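Cycloalternan-forming enzyme (Listeria monocytogenes serovar 1/2a, PDB 5F7U) belongs to glycoside hydrolase family 31 and holds bound glycan at a TIM-barrel domain, which it combines with a family 6 carbohydrate-binding module. Local coordinates at residues A[452-458]-A[531-537]; A[582-586]-A[596-602]. The protein carries 1 engineered substitution. All coordinates share one frame; numbering follows the deposited sequence.

Contact 1 (A[452-458]-A[531-537]); sequences NIVLWQV and IDGFKTN. Engineered in segment 531-537: N537 (natural residue Asp). With GLC (alpha-D-glucopyranose), chain F; GLC (alpha-D-glucopyranose), chain B.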
loop_
_atom_site.group_PDB
_atom_site.type_symbol
_atom_site.label_atom_id
_atom_site.label_comp_id
_atom_site.label_asym_id
_atom_site.label_seq_id
_atom_site.Cartn_x
_atom_site.Cartn_y
_atom_site.Cartn_z
ATOM N N ASN A 452 21.778 -5.626 -6.105
ATOM C CA ASN A 452 21.998 -5.470 -4.688
ATOM C C ASN A 452 21.280 -6.628 -4.044
ATOM O O ASN A 452 20.171 -6.975 -4.441
ATOM C CB ASN A 452 21.376 -4.161 -4.218
ATOM C CG ASN A 452 21.967 -2.953 -4.906
ATOM O OD1 ASN A 452 22.871 -2.365 -4.373
ATOM N ND2 ASN A 452 21.486 -2.608 -6.114
ATOM N N ILE A 453 21.907 -7.236 -3.049
ATOM C CA ILE A 453 21.421 -8.532 -2.573
ATOM C C ILE A 453 20.921 -8.444 -1.138
ATOM O O ILE A 453 21.563 -7.825 -0.295
ATOM C CB ILE A 453 22.521 -9.626 -2.711
ATOM C CG1 ILE A 453 21.955 -11.033 -2.424
ATOM C CG2 ILE A 453 23.760 -9.321 -1.850
ATOM C CD1 ILE A 453 22.841 -12.153 -2.970
ATOM N N VAL A 454 19.785 -9.067 -0.861
ATOM C CA VAL A 454 19.299 -9.180 0.523
ATOM C C VAL A 454 19.191 -10.657 0.930
ATOM O O VAL A 454 18.981 -11.527 0.071
ATOM C CB VAL A 454 17.955 -8.413 0.775
ATOM C CG1 VAL A 454 18.093 -6.945 0.370
ATOM C CG2 VAL A 454 16.793 -9.056 0.052
ATOM N N LEU A 455 19.384 -10.938 2.219
ATOM C CA LEU A 455 19.299 -12.315 2.732
ATOM C C LEU A 455 18.091 -12.501 3.648
ATOM O O LEU A 455 17.783 -11.655 4.474
ATOM C CB LEU A 455 20.587 -12.670 3.510
ATOM C CG LEU A 455 21.904 -12.599 2.733
ATOM C CD1 LEU A 455 23.028 -13.107 3.640
ATOM C CD2 LEU A 455 21.841 -13.432 1.452
ATOM N N TRP A 456 17.452 -13.654 3.523
ATOM C CA TRP A 456 16.240 -13.998 4.284
ATOM C C TRP A 456 16.582 -14.222 5.758
ATOM O O TRP A 456 17.620 -14.847 6.081
ATOM C CB TRP A 456 15.681 -15.271 3.672
ATOM C CG TRP A 456 14.324 -15.787 4.108
ATOM C CD1 TRP A 456 13.108 -15.501 3.525
ATOM C CD2 TRP A 456 14.058 -16.743 5.151
ATOM N NE1 TRP A 456 12.107 -16.221 4.155
ATOM C CE2 TRP A 456 12.661 -16.994 5.146
ATOM C CE3 TRP A 456 14.861 -17.420 6.082
ATOM C CZ2 TRP A 456 12.053 -17.885 6.048
ATOM C CZ3 TRP A 456 14.241 -18.308 6.999
ATOM C CH2 TRP A 456 12.854 -18.525 6.964
ATOM N N GLN A 457 15.704 -13.723 6.628
ATOM C CA GLN A 457 15.850 -13.849 8.085
ATOM C C GLN A 457 14.495 -14.104 8.758
ATOM O O GLN A 457 13.440 -13.826 8.171
ATOM C CB GLN A 457 16.425 -12.547 8.677
ATOM C CG GLN A 457 17.845 -12.232 8.257
ATOM C CD GLN A 457 18.856 -13.076 9.010
ATOM O OE1 GLN A 457 19.243 -12.732 10.120
ATOM N NE2 GLN A 457 19.264 -14.188 8.425
ATOM N N VAL A 458 14.566 -14.614 9.982
ATOM C CA VAL A 458 13.421 -14.763 10.901
ATOM C C VAL A 458 13.797 -14.197 12.285
ATOM O O VAL A 458 14.992 -14.066 12.591
ATOM C CB VAL A 458 12.932 -16.228 11.036
ATOM C CG1 VAL A 458 12.184 -16.655 9.786
ATOM C CG2 VAL A 458 14.089 -17.185 11.304
ATOM N N ILE A 531 26.545 -7.625 1.985
ATOM C CA ILE A 531 25.128 -7.640 1.585
ATOM C C ILE A 531 24.455 -6.262 1.703
ATOM O O ILE A 531 24.979 -5.346 2.376
ATOM C CB ILE A 531 24.317 -8.743 2.308
ATOM C CG1 ILE A 531 24.091 -8.386 3.779
ATOM C CG2 ILE A 531 24.975 -10.105 2.095
ATOM C CD1 ILE A 531 23.050 -9.249 4.501
ATOM N N ASP A 532 23.277 -6.149 1.092
ATOM C CA ASP A 532 22.573 -4.887 0.955
ATOM C C ASP A 532 21.251 -4.867 1.702
ATOM O O ASP A 532 20.390 -4.039 1.421
ATOM C CB ASP A 532 22.374 -4.598 -0.539
ATOM C CG ASP A 532 23.691 -4.580 -1.281
ATOM O OD1 ASP A 532 24.438 -3.618 -1.071
ATOM O OD2 ASP A 532 24.012 -5.546 -1.999
ATOM N N GLY A 533 21.086 -5.777 2.662
ATOM C CA GLY A 533 19.913 -5.728 3.522
ATOM C C GLY A 533 19.364 -7.115 3.781
ATOM O O GLY A 533 19.999 -8.114 3.455
ATOM N N PHE A 534 18.193 -7.148 4.384
ATOM C CA PHE A 534 17.580 -8.402 4.808
ATOM C C PHE A 534 16.129 -8.484 4.386
ATOM O O PHE A 534 15.393 -7.475 4.423
ATOM C CB PHE A 534 17.623 -8.523 6.327
ATOM C CG PHE A 534 19.013 -8.548 6.902
ATOM C CD1 PHE A 534 19.777 -9.703 6.833
ATOM C CD2 PHE A 534 19.563 -7.402 7.501
ATOM C CE1 PHE A 534 21.073 -9.740 7.382
ATOM C CE2 PHE A 534 20.860 -7.422 8.032
ATOM C CZ PHE A 534 21.609 -8.602 7.982
ATOM N N LYS A 535 15.721 -9.695 4.022
ATOM C CA LYS A 535 14.300 -10.005 3.873
ATOM C C LYS A 535 13.828 -10.589 5.192
ATOM O O LYS A 535 13.972 -11.787 5.448
ATOM C CB LYS A 535 14.038 -10.949 2.685
ATOM C CG LYS A 535 12.538 -11.328 2.517
ATOM C CD LYS A 535 12.330 -12.188 1.263
ATOM C CE LYS A 535 10.831 -12.463 1.076
ATOM N NZ LYS A 535 10.548 -13.302 -0.142
ATOM N N THR A 536 13.288 -9.712 6.028
ATOM C CA THR A 536 12.864 -10.071 7.378
ATOM C C THR A 536 11.437 -10.583 7.357
ATOM O O THR A 536 10.478 -9.813 7.358
ATOM C CB THR A 536 13.045 -8.883 8.343
ATOM O OG1 THR A 536 12.785 -7.664 7.649
ATOM C CG2 THR A 536 14.473 -8.850 8.852
ATOM N N ASN A 537 11.326 -11.898 7.274
ATOM C CA ASN A 537 10.051 -12.591 7.207
ATOM C C ASN A 537 9.527 -12.924 8.592
ATOM O O ASN A 537 10.261 -12.892 9.569
ATOM C CB ASN A 537 10.265 -13.915 6.474
ATOM C CG ASN A 537 9.104 -14.269 5.578
ATOM O OD1 ASN A 537 7.939 -14.077 5.909
ATOM N ND2 ASN A 537 9.436 -14.735 4.390
HETATM C C1 GLC F . 7.597 -17.451 3.852
HETATM C C2 GLC F . 7.570 -16.256 2.874
HETATM C C3 GLC F . 7.951 -16.647 1.432
HETATM C C4 GLC F . 9.288 -17.407 1.420
HETATM C C5 GLC F . 9.338 -18.476 2.521
HETATM C C6 GLC F . 10.696 -19.146 2.656
HETATM O O2 GLC F . 6.332 -15.548 2.985
HETATM O O3 GLC F . 8.072 -15.488 0.588
HETATM O O4 GLC F . 9.488 -18.031 0.138
HETATM O O5 GLC F . 8.932 -17.995 3.818
HETATM O O6 GLC F . 10.513 -20.233 3.584
HETATM C C1 GLC B . 11.164 -21.435 3.104
HETATM C C2 GLC B . 10.867 -22.603 4.056
HETATM C C3 GLC B . 11.695 -22.498 5.343
HETATM C C4 GLC B . 13.180 -22.312 5.034
HETATM C C5 GLC B . 13.332 -21.077 4.134
HETATM C C6 GLC B . 14.771 -20.708 3.796
HETATM O O2 GLC B . 9.484 -22.601 4.415
HETATM O O3 GLC B . 11.505 -23.666 6.150
HETATM O O4 GLC B . 13.899 -22.149 6.263
HETATM O O5 GLC B . 12.583 -21.276 2.918
HETATM O O6 GLC B . 15.310 -21.703 2.920
HETATM O O HOH W 1 25.729 -2.319 -3.419
#

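Contact 2 (A[582-586]-A[596-602]); sequences VSFSR and GIYWSGD. With GLC (alpha-D-glucopyranose), chain C; GLC (alpha-D-glucopyranose), chain F.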
loop_
_atom_site.group_PDB
_atom_site.type_symbol
_atom_site.label_atom_id
_atom_site.label_comp_id
_atom_site.label_asym_id
_atom_site.label_seq_id
_atom_site.Cartn_x
_atom_site.Cartn_y
_atom_site.Cartn_z
ATOM N N VAL A 582 18.452 -2.060 2.387
ATOM C CA VAL A 582 16.986 -2.007 2.320
ATOM C C VAL A 582 16.422 -3.264 2.984
ATOM O O VAL A 582 16.948 -4.355 2.753
ATOM C CB VAL A 582 16.551 -1.985 0.838
ATOM C CG1 VAL A 582 15.041 -2.138 0.675
ATOM C CG2 VAL A 582 17.011 -0.685 0.191
ATOM N N SER A 583 15.356 -3.121 3.781
ATOM C CA SER A 583 14.586 -4.277 4.272
ATOM C C SER A 583 13.369 -4.588 3.402
ATOM O O SER A 583 12.798 -3.683 2.780
ATOM C CB SER A 583 14.107 -4.022 5.695
ATOM O OG SER A 583 15.217 -3.962 6.585
ATOM N N PHE A 584 12.951 -5.859 3.427
ATOM C CA PHE A 584 11.850 -6.357 2.612
ATOM C C PHE A 584 11.108 -7.283 3.577
ATOM O O PHE A 584 11.651 -8.325 3.993
ATOM C CB PHE A 584 12.483 -7.097 1.418
ATOM C CG PHE A 584 11.546 -7.367 0.270
ATOM C CD1 PHE A 584 10.644 -8.446 0.321
ATOM C CD2 PHE A 584 11.631 -6.601 -0.908
ATOM C CE1 PHE A 584 9.790 -8.729 -0.749
ATOM C CE2 PHE A 584 10.769 -6.885 -1.988
ATOM C CZ PHE A 584 9.853 -7.950 -1.899
ATOM N N SER A 585 9.894 -6.886 3.987
ATOM C CA SER A 585 9.191 -7.560 5.110
ATOM C C SER A 585 7.715 -7.726 4.810
ATOM O O SER A 585 7.225 -7.161 3.829
ATOM C CB SER A 585 9.329 -6.732 6.384
ATOM O OG SER A 585 10.693 -6.427 6.632
ATOM N N ARG A 586 7.001 -8.514 5.619
ATOM C CA ARG A 586 5.557 -8.679 5.371
ATOM C C ARG A 586 4.638 -8.234 6.490
ATOM O O ARG A 586 3.475 -7.913 6.225
ATOM C CB ARG A 586 5.206 -10.104 4.951
ATOM C CG ARG A 586 5.427 -11.128 6.025
ATOM C CD ARG A 586 4.940 -12.499 5.587
ATOM N NE ARG A 586 4.872 -13.312 6.790
ATOM C CZ ARG A 586 4.905 -14.642 6.823
ATOM N NH1 ARG A 586 5.011 -15.360 5.690
ATOM N NH2 ARG A 586 4.815 -15.246 8.002
ATOM N N GLY A 596 11.260 0.277 5.538
ATOM C CA GLY A 596 11.506 -0.487 4.301
ATOM C C GLY A 596 10.280 -0.952 3.528
ATOM O O GLY A 596 9.187 -0.376 3.655
ATOM N N ILE A 597 10.482 -1.973 2.702
ATOM C CA ILE A 597 9.459 -2.457 1.761
ATOM C C ILE A 597 8.558 -3.470 2.463
ATOM O O ILE A 597 9.047 -4.244 3.306
ATOM C CB ILE A 597 10.125 -3.129 0.523
ATOM C CG1 ILE A 597 10.852 -2.064 -0.294
ATOM C CG2 ILE A 597 9.098 -3.861 -0.355
ATOM C CD1 ILE A 597 11.864 -2.613 -1.272
ATOM N N TYR A 598 7.266 -3.467 2.124
ATOM C CA TYR A 598 6.349 -4.547 2.582
ATOM C C TYR A 598 5.790 -5.250 1.379
ATOM O O TYR A 598 5.311 -4.570 0.458
ATOM C CB TYR A 598 5.225 -3.994 3.505
ATOM C CG TYR A 598 5.847 -3.546 4.795
ATOM C CD1 TYR A 598 6.486 -2.298 4.869
ATOM C CD2 TYR A 598 5.933 -4.409 5.900
ATOM C CE1 TYR A 598 7.162 -1.904 6.024
ATOM C CE2 TYR A 598 6.608 -4.014 7.055
ATOM C CZ TYR A 598 7.216 -2.771 7.111
ATOM O OH TYR A 598 7.871 -2.369 8.265
ATOM N N TRP A 599 5.877 -6.591 1.357
ATOM C CA TRP A 599 5.209 -7.356 0.275
ATOM C C TRP A 599 3.982 -8.084 0.787
ATOM O O TRP A 599 3.880 -8.350 1.979
ATOM C CB TRP A 599 6.179 -8.286 -0.478
ATOM C CG TRP A 599 6.252 -9.701 0.022
ATOM C CD1 TRP A 599 5.628 -10.778 -0.520
ATOM C CD2 TRP A 599 7.007 -10.194 1.149
ATOM N NE1 TRP A 599 5.954 -11.921 0.183
ATOM C CE2 TRP A 599 6.786 -11.594 1.215
ATOM C CE3 TRP A 599 7.862 -9.597 2.089
ATOM C CZ2 TRP A 599 7.369 -12.415 2.204
ATOM C CZ3 TRP A 599 8.469 -10.408 3.062
ATOM C CH2 TRP A 599 8.191 -11.813 3.123
ATOM N N SER A 600 3.042 -8.369 -0.120
ATOM C CA SER A 600 1.711 -8.874 0.242
ATOM C C SER A 600 1.655 -10.354 0.648
ATOM O O SER A 600 0.575 -10.900 0.880
ATOM C CB SER A 600 0.735 -8.561 -0.894
ATOM O OG SER A 600 1.038 -9.370 -2.023
ATOM N N GLY A 601 2.810 -11.003 0.774
ATOM C CA GLY A 601 2.840 -12.354 1.328
ATOM C C GLY A 601 2.521 -13.467 0.349
ATOM O O GLY A 601 2.794 -13.358 -0.845
ATOM N N ASP A 602 1.936 -14.550 0.866
ATOM C CA ASP A 602 1.970 -15.844 0.175
ATOM C C ASP A 602 0.656 -16.054 -0.537
ATOM O O ASP A 602 -0.365 -16.297 0.117
ATOM C CB ASP A 602 2.173 -16.980 1.187
ATOM C CG ASP A 602 3.512 -16.894 1.932
ATOM O OD1 ASP A 602 4.457 -16.256 1.443
ATOM O OD2 ASP A 602 3.615 -17.472 3.037
HETATM C C1 GLC C . 4.517 -21.596 5.531
HETATM C C2 GLC C . 4.929 -20.387 6.379
HETATM C C3 GLC C . 5.213 -19.155 5.508
HETATM C C4 GLC C . 6.309 -19.455 4.477
HETATM C C5 GLC C . 5.855 -20.695 3.671
HETATM C C6 GLC C . 6.888 -21.182 2.666
HETATM O O1 GLC C . 3.202 -21.400 4.992
HETATM O O2 GLC C . 3.882 -20.086 7.302
HETATM O O3 GLC C . 5.562 -18.055 6.346
HETATM O O4 GLC C . 6.502 -18.353 3.559
HETATM O O5 GLC C . 5.461 -21.834 4.468
HETATM O O6 GLC C . 6.365 -20.775 1.406
HETATM C C1 GLC F . 7.597 -17.451 3.852
HETATM C C2 GLC F . 7.570 -16.256 2.874
HETATM C C3 GLC F . 7.951 -16.647 1.432
HETATM C C4 GLC F . 9.288 -17.407 1.420
HETATM C C5 GLC F . 9.338 -18.476 2.521
HETATM C C6 GLC F . 10.696 -19.146 2.656
HETATM O O2 GLC F . 6.332 -15.548 2.985
HETATM O O3 GLC F . 8.072 -15.488 0.588
HETATM O O4 GLC F . 9.488 -18.031 0.138
HETATM O O5 GLC F . 8.932 -17.995 3.818
HETATM O O6 GLC F . 10.513 -20.233 3.584
HETATM O O HOH W 2 10.830 -3.943 5.514
#

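Contact 1 (A[452-458]-A[531-537])
The indole of W456 meets K535 at its edge, where the lysine CD comes 4.1 Å from ring atom CD1. Glucose of chain B lies over one face, near the rim, with C5 3.8 Å above the W456 ring plane. Glucose of chain F approaches obliquely. The F534 ring has L455 O near its plane at the edge, while Q457 CG reaches F534 CD1 at a slant, 3.5 Å away. Q457 is bent at chi2 (-77°), which brings its amide back so that NE2 donates to W456 O at 2.9 Å; its OE1 is held by Y570 and R522.

Parallel pairing of barrel strands 452-457 and 534-536 sets these positions. L455 N, K535 N, Q457 N and N537 N donate to G533 O, L455 O, K535 O and Q457 O respectively, placing W456 and K535 on one face of the sheet and L455, F534, Q457 and T536 on the other. At the start, D532 grips I453 twice: its N donates to I453 O, and its OD2 accepts I453 N at 2.9 Å on the anti side, with 164° at the hydrogen. H447 also bonds OD2, and a water links OD1 to OD1 of N452, whose ND2 bonds T395.

N537 is engineered (natural Asp). In the model its ND2 faces W456 NE1, donor to donor, and clashes with the chain F sugar, so the amide placement is doubtful.

K535, fully extended, carries NZ to a salt bridge with E400 and a weak bond to O3 of chain F glucose (3.4 Å). The chemistry thus runs from a carboxylate shared by a backbone N-H, a histidine and a water to aromatic and cationic groups lining a sugar pocket.

Contact 2 (A[582-586]-A[596-602])
R586 and D602 meet around two glucose units. R586 NH1 donates to O3 of chain C glucose at 2.8 Å and, weakly, to O2 of chain F glucose; D602 OD1 accepts that same chain F O2 at 2.5 Å. Directly, R586 NH1 and D602 OD2 form only a long salt bridge of 3.7 Å.

Behind this shell, R586 CB sits over the six-membered ring of W599, 3.8 Å from the centroid and 12° off the normal. The R586 chi1 of 66° carries the chain beyond CB along this ring, CG and CD each 4.1 Å from W599 CH2, and on to the sugars. E540 holds NE by a salt bridge. W599 also offers its edge to chain F glucose.

Farther in, the W599 and F584 rings lie 30° from parallel but slid apart, with centroids 5.4 Å distant, and I597 CG2 packs off-centre on F584. Parallel strand pairing fixes them: S583 O, I597 O and S585 O accept I597 N, S585 N and W599 N. A water joins S585 OG to I597 O, and OG probably bonds T536 OG1 too.

Behind the polar groups at the sugars lie F584, I597 and W599; in front, R586 NH1 and D602 OD1 both meet chain F O2, which would orient that hydroxyl.

Overall arrangement
Both contacts are buried and join consecutive strands of one eight-stranded parallel barrel: contact 1 pairs the third with the fourth, contact 2 the fifth with the sixth. Strands 534-536 and 584-585 are neighbours, so the pairs form a continuous sheet, and D532 O probably accepts V582 N between them. The centres of the two contacts are about 10 Å apart. Both touch chain F glucose, where K535 CE packs on W599 CH2 at 3.4 Å. The chemistry differs: contact 1 has the carboxylate of D532 far from the sugars, whereas contact 2 places its carboxylate and guanidinium directly on them.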